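Alcohol dehydrogenase, zinc-containing (Thermotoga maritima, PDB 1VJ0) probably acts as a zinc-dependent oxidoreductase, most likely an alcohol dehydrogenase of the medium-chain family with a Rossmann-type nucleotide-binding domain. Local coordinates at residues A52-S57 and K361-M366. Sequence-based numbering, arbitrary orientation.
Sequences AGVCGS and KALELM
Val54 pushes both of its methyls into the face of helix 359-368, one over Ala362 and the other into the fork made by Leu363 and Met366. With CG1 anti to the backbone N (chi1 -178°), the two methyls split between neighbouring side chains on one face of the helix: Val54 CG2 sits 3.9 Å from Ala362 CB, while Val54 CG1 lies 3.8 Å from Met366 CG. Leu363 comes in across the valine at roughly a right angle, and its CD2 methyl reaches Val54 CG1 at 4.0 Å. Met366 runs past Val54 in the opposite direction. Its chain is bent at chi2 (-64°) and again at chi3 (-70°), which brings the terminal methyl against the backbone, so that Met366 CE stops 3.5 Å from Val54 O and 4.0 Å from Gly56 N. The methyl merely packs on that carbonyl, whose hydrogen bond comes from Lys373 NZ. An alanine in place of Met366 would probably strip the cover from Val54 O and the Cys55-Gly56 peptide and loosen the helix against Val54 CG1. Strand 374-377 lies beside both partners, bonded through its backbone to Ala52 and Val54 and touched by Ala362 and Met366, so the helix packs against the mixed sheet, which joins N-terminal strands to C-terminal ones as in the catalytic domain of medium-chain dehydrogenases. The CB of the very next residue, Cys55, points away from the helix, and its SG binds the zinc ion together with His77, Glu78 and Cys178; SG also takes a weak N-cap bond from Ser57 N at 3.6 Å. Across the two segments the contact is thus van der Waals alone, an apolar packing right next to a zinc ligand.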
ATOM      1  N   ALA A  52     -31.780  10.108 -16.627  1.00 28.48           N
ATOM      2  CA  ALA A  52     -31.215  11.121 -15.762  1.00 28.11           C
ATOM      3  C   ALA A  52     -31.596  10.886 -14.323  1.00 28.32           C
ATOM      4  O   ALA A  52     -32.789  10.953 -13.960  1.00 28.74           O
ATOM      5  CB  ALA A  52     -31.661  12.519 -16.177  1.00 27.81           C
ATOM      6  N   GLY A  53     -30.617  10.627 -13.466  1.00 27.85           N
ATOM      7  CA  GLY A  53     -30.909  10.459 -12.056  1.00 27.58           C
ATOM      8  C   GLY A  53     -31.194  11.776 -11.378  1.00 28.22           C
ATOM      9  O   GLY A  53     -30.535  12.779 -11.652  1.00 28.04           O
ATOM     10  N   VAL A  54     -32.166  11.775 -10.492  1.00 29.10           N
ATOM     11  CA  VAL A  54     -32.413  12.894  -9.594  1.00 30.90           C
ATOM     12  C   VAL A  54     -31.745  12.567  -8.253  1.00 32.89           C
ATOM     13  O   VAL A  54     -32.124  11.605  -7.577  1.00 32.06           O
ATOM     14  CB  VAL A  54     -33.912  13.175  -9.452  1.00 31.02           C
ATOM     15  CG1 VAL A  54     -34.169  14.367  -8.561  1.00 32.02           C
ATOM     16  CG2 VAL A  54     -34.501  13.446 -10.818  1.00 30.55           C
ATOM     17  N   CYS A  55     -30.749  13.380  -7.899  1.00 36.64           N
ATOM     18  CA  CYS A  55     -29.947  13.210  -6.692  1.00 37.56           C
ATOM     19  C   CYS A  55     -30.436  14.071  -5.572  1.00 37.34           C
ATOM     20  O   CYS A  55     -30.993  15.139  -5.779  1.00 37.87           O
ATOM     21  CB  CYS A  55     -28.486  13.569  -6.966  1.00 38.59           C
ATOM     22  SG  CYS A  55     -27.442  13.093  -5.572  1.00 45.32           S
ATOM     23  N   GLY A  56     -30.239  13.627  -4.342  1.00 37.12           N
ATOM     24  CA  GLY A  56     -30.698  14.429  -3.208  1.00 35.60           C
ATOM     25  C   GLY A  56     -30.024  15.785  -3.143  1.00 34.30           C
ATOM     26  O   GLY A  56     -30.594  16.768  -2.659  1.00 34.22           O
ATOM     27  N   SER A  57     -28.794  15.854  -3.632  1.00 33.52           N
ATOM     28  CA  SER A  57     -28.094  17.141  -3.712  1.00 33.27           C
ATOM     29  C   SER A  57     -28.724  18.142  -4.729  1.00 33.48           C
ATOM     30  O   SER A  57     -28.484  19.364  -4.653  1.00 34.04           O
ATOM     31  CB  SER A  57     -26.611  16.903  -4.021  1.00 33.84           C
ATOM     32  OG  SER A  57     -26.469  16.307  -5.304  1.00 34.26           O
ATOM     33  N   LYS A 361     -41.767  17.766  -9.777  1.00 26.47           N
ATOM     34  CA  LYS A 361     -42.357  16.710  -8.941  1.00 27.56           C
ATOM     35  C   LYS A 361     -41.295  15.720  -8.470  1.00 27.04           C
ATOM     36  O   LYS A 361     -41.311  15.314  -7.323  1.00 27.83           O
ATOM     37  CB  LYS A 361     -43.474  15.989  -9.741  1.00 27.72           C
ATOM     38  CG  LYS A 361     -44.189  14.851  -9.042  1.00 28.24           C
ATOM     39  CD  LYS A 361     -44.914  15.265  -7.760  1.00 31.45           C
ATOM     40  N   ALA A 362     -40.365  15.339  -9.345  1.00 27.95           N
ATOM     41  CA  ALA A 362     -39.229  14.525  -8.948  1.00 27.12           C
ATOM     42  C   ALA A 362     -38.481  15.086  -7.752  1.00 27.87           C
ATOM     43  O   ALA A 362     -38.194  14.364  -6.820  1.00 28.05           O
ATOM     44  CB  ALA A 362     -38.254  14.346 -10.101  1.00 27.59           C
ATOM     45  N   LEU A 363     -38.096  16.360  -7.802  1.00 28.02           N
ATOM     46  CA  LEU A 363     -37.421  17.005  -6.671  1.00 27.48           C
ATOM     47  C   LEU A 363     -38.304  16.994  -5.414  1.00 28.40           C
ATOM     48  O   LEU A 363     -37.836  16.764  -4.326  1.00 28.20           O
ATOM     49  CB  LEU A 363     -37.051  18.433  -7.035  1.00 27.40           C
ATOM     50  CG  LEU A 363     -35.962  18.574  -8.113  1.00 27.64           C
ATOM     51  CD1 LEU A 363     -35.920  19.980  -8.723  1.00 28.80           C
ATOM     52  CD2 LEU A 363     -34.610  18.248  -7.561  1.00 26.27           C
ATOM     53  N   GLU A 364     -39.585  17.251  -5.585  1.00 29.41           N
ATOM     54  CA  GLU A 364     -40.517  17.190  -4.463  1.00 31.14           C
ATOM     55  C   GLU A 364     -40.476  15.802  -3.789  1.00 30.32           C
ATOM     56  O   GLU A 364     -40.367  15.703  -2.559  1.00 29.61           O
ATOM     57  CB  GLU A 364     -41.900  17.561  -4.962  1.00 30.44           C
ATOM     58  CG  GLU A 364     -42.992  17.449  -3.922  1.00 34.78           C
ATOM     59  CD  GLU A 364     -44.365  17.376  -4.570  1.00 37.08           C
ATOM     60  OE1 GLU A 364     -44.774  18.408  -5.168  1.00 42.38           O
ATOM     61  OE2 GLU A 364     -44.996  16.267  -4.500  1.00 43.92           O
ATOM     62  N   LEU A 365     -40.524  14.746  -4.605  1.00 29.74           N
ATOM     63  CA  LEU A 365     -40.490  13.370  -4.114  1.00 29.57           C
ATOM     64  C   LEU A 365     -39.184  13.064  -3.392  1.00 28.93           C
ATOM     65  O   LEU A 365     -39.154  12.329  -2.418  1.00 28.05           O
ATOM     66  CB  LEU A 365     -40.664  12.365  -5.273  1.00 29.57           C
ATOM     67  CG  LEU A 365     -42.033  12.299  -5.959  1.00 28.60           C
ATOM     68  CD1 LEU A 365     -42.030  11.488  -7.213  1.00 26.25           C
ATOM     69  CD2 LEU A 365     -43.020  11.733  -4.987  1.00 31.30           C
ATOM     70  N   MET A 366     -38.085  13.572  -3.913  1.00 29.00           N
ATOM     71  CA  MET A 366     -36.793  13.317  -3.301  1.00 29.34           C
ATOM     72  C   MET A 366     -36.678  14.115  -2.012  1.00 30.47           C
ATOM     73  O   MET A 366     -36.120  13.639  -1.043  1.00 30.86           O
ATOM     74  CB  MET A 366     -35.645  13.666  -4.243  1.00 30.15           C
ATOM     75  CG  MET A 366     -35.508  12.752  -5.440  1.00 29.83           C
ATOM     76  SD  MET A 366     -35.096  11.081  -4.908  1.00 29.91           S
ATOM     77  CE  MET A 366     -33.437  11.295  -4.327  1.00 29.74           C
TER